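Local coordinates for Lmo2812 protein (Listeria monocytogenes EGD-e, PDB 5ZQA), which probably acts as a serine-type D-Ala-D-Ala carboxypeptidase that trims peptidoglycan peptides and belongs to the penicillin-binding proteins, at residues 70-75 with 132-137; 112-117 with 127-132. All blocks are in the same frame, centred on the assembly; numbering follows the deposited sequence.

Interaction 1 (70-75 with 132-137); sequences FLVLEA and DRLDGA. With MG (magnesium ion), chain B.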
loop_
_atom_site.group_PDB
_atom_site.type_symbol
_atom_site.label_atom_id
_atom_site.label_comp_id
_atom_site.label_asym_id
_atom_site.label_seq_id
_atom_site.Cartn_x
_atom_site.Cartn_y
_atom_site.Cartn_z
ATOM N N PHE A 70 8.774 1.228 0.401
ATOM C CA PHE A 70 9.920 0.400 0.779
ATOM C C PHE A 70 11.212 0.971 0.214
ATOM O O PHE A 70 12.205 1.110 0.931
ATOM C CB PHE A 70 9.732 -1.053 0.304
ATOM C CG PHE A 70 10.809 -1.985 0.786
ATOM C CD1 PHE A 70 10.727 -2.568 2.035
ATOM C CD2 PHE A 70 11.926 -2.245 0.004
ATOM C CE1 PHE A 70 11.724 -3.421 2.489
ATOM C CE2 PHE A 70 12.918 -3.090 0.454
ATOM C CZ PHE A 70 12.812 -3.677 1.700
ATOM N N LEU A 71 11.182 1.339 -1.060
ATOM C CA LEU A 71 12.374 1.851 -1.715
ATOM C C LEU A 71 12.784 3.253 -1.225
ATOM O O LEU A 71 13.981 3.557 -1.147
ATOM C CB LEU A 71 12.173 1.832 -3.235
ATOM C CG LEU A 71 12.207 0.395 -3.770
ATOM C CD1 LEU A 71 11.794 0.345 -5.236
ATOM C CD2 LEU A 71 13.587 -0.240 -3.591
ATOM N N VAL A 72 11.813 4.092 -0.877
ATOM C CA VAL A 72 12.102 5.376 -0.249
ATOM C C VAL A 72 12.791 5.177 1.090
ATOM O O VAL A 72 13.823 5.798 1.370
ATOM C CB VAL A 72 10.814 6.197 -0.061
ATOM C CG1 VAL A 72 11.048 7.380 0.860
ATOM C CG2 VAL A 72 10.292 6.652 -1.429
ATOM N N LEU A 73 12.245 4.275 1.897
ATOM C CA LEU A 73 12.780 4.027 3.235
ATOM C C LEU A 73 14.180 3.394 3.167
ATOM O O LEU A 73 15.065 3.748 3.964
ATOM C CB LEU A 73 11.812 3.149 4.024
ATOM C CG LEU A 73 10.502 3.875 4.340
ATOM C CD1 LEU A 73 9.451 2.903 4.845
ATOM C CD2 LEU A 73 10.727 4.986 5.352
ATOM N N GLU A 74 14.393 2.490 2.207
ATOM C CA GLU A 74 15.735 1.943 1.960
ATOM C C GLU A 74 16.728 3.057 1.605
ATOM O O GLU A 74 17.835 3.117 2.140
ATOM C CB GLU A 74 15.712 0.906 0.827
ATOM C CG GLU A 74 14.986 -0.386 1.166
ATOM C CD GLU A 74 15.806 -1.275 2.075
ATOM O OE1 GLU A 74 16.837 -1.812 1.606
ATOM O OE2 GLU A 74 15.446 -1.414 3.265
ATOM N N ALA A 75 16.314 3.953 0.720
ATOM C CA ALA A 75 17.187 5.037 0.266
ATOM C C ALA A 75 17.599 5.931 1.423
ATOM O O ALA A 75 18.767 6.328 1.527
ATOM C CB ALA A 75 16.501 5.860 -0.821
ATOM N N ASP A 132 10.700 9.071 -9.521
ATOM C CA ASP A 132 11.554 9.837 -10.433
ATOM C C ASP A 132 12.860 10.261 -9.763
ATOM O O ASP A 132 13.942 10.139 -10.340
ATOM C CB ASP A 132 10.820 11.082 -10.939
ATOM C CG ASP A 132 9.833 10.784 -12.042
ATOM O OD1 ASP A 132 9.592 9.598 -12.352
ATOM O OD2 ASP A 132 9.288 11.760 -12.600
ATOM N N ARG A 133 12.759 10.755 -8.536
ATOM C CA ARG A 133 13.937 11.171 -7.782
ATOM C C ARG A 133 14.875 9.988 -7.559
ATOM O O ARG A 133 16.095 10.111 -7.668
ATOM C CB ARG A 133 13.518 11.795 -6.446
ATOM C CG ARG A 133 14.621 11.875 -5.383
ATOM C CD ARG A 133 15.803 12.775 -5.780
ATOM N NE ARG A 133 16.773 12.776 -4.687
ATOM C CZ ARG A 133 17.647 11.801 -4.466
ATOM N NH1 ARG A 133 17.713 10.771 -5.301
ATOM N NH2 ARG A 133 18.470 11.870 -3.420
ATOM N N LEU A 134 14.307 8.827 -7.268
ATOM C CA LEU A 134 15.141 7.666 -6.973
ATOM C C LEU A 134 15.814 7.052 -8.196
ATOM O O LEU A 134 16.987 6.691 -8.129
ATOM C CB LEU A 134 14.321 6.599 -6.248
ATOM C CG LEU A 134 13.986 6.955 -4.800
ATOM C CD1 LEU A 134 13.042 5.925 -4.228
ATOM C CD2 LEU A 134 15.257 7.065 -3.966
ATOM N N ASP A 135 15.092 6.904 -9.303
ATOM C CA ASP A 135 15.660 6.181 -10.447
ATOM C C ASP A 135 15.201 6.667 -11.811
ATOM O O ASP A 135 15.383 5.965 -12.812
ATOM C CB ASP A 135 15.358 4.686 -10.329
ATOM C CG ASP A 135 16.115 4.027 -9.190
ATOM O OD1 ASP A 135 17.332 3.769 -9.351
ATOM O OD2 ASP A 135 15.495 3.758 -8.136
ATOM N N GLY A 136 14.638 7.871 -11.862
ATOM C CA GLY A 136 14.136 8.423 -13.110
ATOM C C GLY A 136 13.114 7.518 -13.775
ATOM O O GLY A 136 12.264 6.910 -13.108
ATOM N N ALA A 137 13.218 7.388 -15.094
ATOM C CA ALA A 137 12.265 6.583 -15.848
ATOM C C ALA A 137 12.455 5.086 -15.618
ATOM O O ALA A 137 11.649 4.281 -16.081
ATOM C CB ALA A 137 12.365 6.901 -17.338
HETATM MG MG MG B . 18.497 -2.602 2.706
HETATM O O HOH W 1 17.093 -3.084 4.210
HETATM O O HOH W 2 18.823 -0.715 3.661
HETATM O O HOH W 3 18.137 -4.309 1.580
HETATM O O HOH W 4 19.795 -2.065 1.337
#
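In penicillin-binding proteins the helix that follows the SxxK serine is a central element of the helical region, and here, as helix 65-77, it is covered on one side by Leu-134 near the end of helix 124-135. The two predicted catalytic groups, Ser-62 and Lys-65, lie just before this helix and at its start; the contact comes about two to three turns further on. Leu-134 does nearly all the touching, and its two methyl branches divide the work. CD1 meets Val-72 CG2 at 4.0 Å, with the two side chains crossing at about a right angle, and it also rests over the backbone near Leu-71, 4.3 Å from Leu-71 CB. CD2 goes one turn further along to Ala-75, reaching its CB at 3.6 Å, the closest approach between the two segments. With CG anti to its own carbonyl carbon (chi1 -72°), Leu-134 extends its branched end across to Leu-71, Val-72 and Ala-75, while Phe-139 of helix 139-150 touches both Leu-71 and Leu-134 and continues the apolar patch. Beyond Leu-134 the chain turns out of helical geometry at Gly-136, whose phi is positive and whose N still reaches back to Asp-132 O at 2.8 Å. Glu-74 belongs to a different face of helix 65-77 and serves a metal rather than the packing. Its chain bends at chi2 (-76°) and delivers one carboxylate oxygen to a magnesium ion that also carries four waters. The second oxygen is gripped twice, by His-189 NE2 and by one of those waters, which, with the metal bond of OE1, probably limits rotation of the carboxylate: Glu-74 OE1 binds magnesium at 2.1 Å, while water 1, itself a magnesium ligand, donates to Glu-74 OE2 at 2.5 Å.

Interaction 2 (112-117 with 127-132); sequences RDLYSA and AETLGD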
loop_
_atom_site.group_PDB
_atom_site.type_symbol
_atom_site.label_atom_id
_atom_site.label_comp_id
_atom_site.label_asym_id
_atom_site.label_seq_id
_atom_site.Cartn_x
_atom_site.Cartn_y
_atom_site.Cartn_z
ATOM N N ARG A 112 9.585 13.940 2.905
ATOM C CA ARG A 112 8.741 13.527 4.021
ATOM C C ARG A 112 7.258 13.702 3.698
ATOM O O ARG A 112 6.456 12.776 3.855
ATOM C CB ARG A 112 9.100 14.322 5.278
ATOM C CG ARG A 112 8.089 14.230 6.415
ATOM C CD ARG A 112 7.903 12.814 6.930
ATOM N NE ARG A 112 9.119 12.314 7.565
ATOM C CZ ARG A 112 9.295 11.064 7.973
ATOM N NH1 ARG A 112 8.330 10.157 7.815
ATOM N NH2 ARG A 112 10.452 10.722 8.528
ATOM N N ASP A 113 6.899 14.891 3.217
ATOM C CA ASP A 113 5.491 15.178 2.968
ATOM C C ASP A 113 4.962 14.378 1.777
ATOM O O ASP A 113 3.804 13.969 1.772
ATOM C CB ASP A 113 5.272 16.670 2.728
ATOM C CG ASP A 113 5.309 17.484 4.010
ATOM O OD1 ASP A 113 5.320 16.898 5.116
ATOM O OD2 ASP A 113 5.294 18.726 3.906
ATOM N N LEU A 114 5.810 14.142 0.775
ATOM C CA LEU A 114 5.409 13.336 -0.378
ATOM C C LEU A 114 5.151 11.892 0.038
ATOM O O LEU A 114 4.164 11.283 -0.376
ATOM C CB LEU A 114 6.479 13.392 -1.460
ATOM C CG LEU A 114 6.660 14.766 -2.108
ATOM C CD1 LEU A 114 7.914 14.752 -2.958
ATOM C CD2 LEU A 114 5.448 15.118 -2.955
ATOM N N TYR A 115 6.053 11.357 0.853
ATOM C CA TYR A 115 5.889 10.024 1.436
ATOM C C TYR A 115 4.595 9.933 2.256
ATOM O O TYR A 115 3.818 8.984 2.091
ATOM C CB TYR A 115 7.138 9.709 2.268
ATOM C CG TYR A 115 7.059 8.530 3.208
ATOM C CD1 TYR A 115 6.713 8.714 4.539
ATOM C CD2 TYR A 115 7.407 7.256 2.786
ATOM C CE1 TYR A 115 6.656 7.656 5.423
ATOM C CE2 TYR A 115 7.363 6.187 3.663
ATOM C CZ TYR A 115 6.987 6.395 4.981
ATOM O OH TYR A 115 6.939 5.343 5.868
ATOM N N SER A 116 4.333 10.928 3.103
ATOM C CA SER A 116 3.087 10.930 3.866
ATOM C C SER A 116 1.867 10.973 2.950
ATOM O O SER A 116 0.912 10.238 3.173
ATOM C CB SER A 116 3.034 12.114 4.831
ATOM O OG SER A 116 4.099 12.045 5.763
ATOM N N ALA A 117 1.895 11.838 1.937
ATOM C CA ALA A 117 0.757 11.975 1.023
ATOM C C ALA A 117 0.500 10.684 0.250
ATOM O O ALA A 117 -0.646 10.256 0.091
ATOM C CB ALA A 117 0.986 13.143 0.058
ATOM N N ALA A 127 3.769 9.827 -5.361
ATOM C CA ALA A 127 4.469 8.572 -5.629
ATOM C C ALA A 127 5.362 8.662 -6.867
ATOM O O ALA A 127 6.507 8.218 -6.846
ATOM C CB ALA A 127 3.462 7.436 -5.785
ATOM N N GLU A 128 4.834 9.228 -7.948
ATOM C CA GLU A 128 5.596 9.317 -9.195
ATOM C C GLU A 128 6.821 10.209 -9.018
ATOM O O GLU A 128 7.890 9.932 -9.571
ATOM C CB GLU A 128 4.726 9.855 -10.335
ATOM C CG GLU A 128 3.628 8.887 -10.791
ATOM C CD GLU A 128 4.184 7.605 -11.372
ATOM O OE1 GLU A 128 3.548 6.537 -11.179
ATOM O OE2 GLU A 128 5.249 7.651 -12.026
ATOM N N THR A 129 6.656 11.261 -8.225
ATOM C CA THR A 129 7.727 12.225 -7.969
ATOM C C THR A 129 8.864 11.554 -7.192
ATOM O O THR A 129 10.048 11.728 -7.502
ATOM C CB THR A 129 7.202 13.441 -7.185
ATOM O OG1 THR A 129 6.189 14.102 -7.949
ATOM C CG2 THR A 129 8.323 14.426 -6.893
ATOM N N LEU A 130 8.498 10.764 -6.187
ATOM C CA LEU A 130 9.495 10.003 -5.425
ATOM C C LEU A 130 10.236 8.976 -6.288
ATOM O O LEU A 130 11.459 8.860 -6.207
ATOM C CB LEU A 130 8.826 9.311 -4.240
ATOM C CG LEU A 130 8.290 10.241 -3.149
ATOM C CD1 LEU A 130 7.360 9.499 -2.198
ATOM C CD2 LEU A 130 9.437 10.887 -2.380
ATOM N N GLY A 131 9.502 8.230 -7.109
ATOM C CA GLY A 131 10.127 7.267 -7.996
ATOM C C GLY A 131 11.105 7.934 -8.959
ATOM O O GLY A 131 12.197 7.415 -9.196
ATOM N N ASP A 132 10.700 9.071 -9.521
ATOM C CA ASP A 132 11.554 9.837 -10.433
ATOM C C ASP A 132 12.860 10.261 -9.763
ATOM O O ASP A 132 13.942 10.139 -10.340
ATOM C CB ASP A 132 10.820 11.082 -10.939
ATOM C CG ASP A 132 9.833 10.784 -12.042
ATOM O OD1 ASP A 132 9.592 9.598 -12.352
ATOM O OD2 ASP A 132 9.288 11.760 -12.600
#
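Thr-129 OG1, beside the methyl that Thr-129 turns to Leu-114, is held by two backbone groups: it bonds to Asp-125 O one turn earlier in the same helix and receives Val-90 N from a neighbouring loop. With OG1 beside the backbone N (chi1 -61°), the other branch, CG2, is left for the apolar side, where it meets Leu-114 CD1 at 4.0 Å, the two side chains crossing at about a right angle. Leu-130, the next residue, supplies the larger part of this face of its helix. Its CD2 lies against Leu-114 CB at 4.0 Å, and its CD1 slides in over the backbone of helix 111-120, 3.8 Å from Tyr-115 N. Tyr-115 itself offers little more than CB to this contact; its ring leads away, edge-to-face with Trp-83 and against Val-72 and Leu-73 of helix 65-77. Leu-130 also touches Val-72, so the same leucine brings helix 124-135 against both other helices. The side-chain packing across the interface is apolar, and the axes of segments 112-117 and 127-132 approach to 9.4 Å, with N-to-C directions 131° apart. These are two consecutive helices, steeply inclined to each other and joined by the short link 121-123, which contains Ser-122, a predicted active-site residue: the serine of the SxN motif familiar from penicillin-binding proteins.

In the fold
From the N terminus the chain passes through strands 37-42 and 48-52 of the antiparallel sheet before entering the helical region with helix 65-77. Interaction 1 closes the longer loop, bringing 132-137 back to 70-75 across 56 intervening residues. Interaction 2 is nested inside it and closes a loop with nine residues between its segments, most of them still helical. Both draw on helix 124-135 and have centres about 9 Å apart. They also touch directly, through residues of helix 65-77 that meet both helix 111-120 and helix 124-135. Three helices thus pack together, illustrating how a short closure can be nested within a longer one.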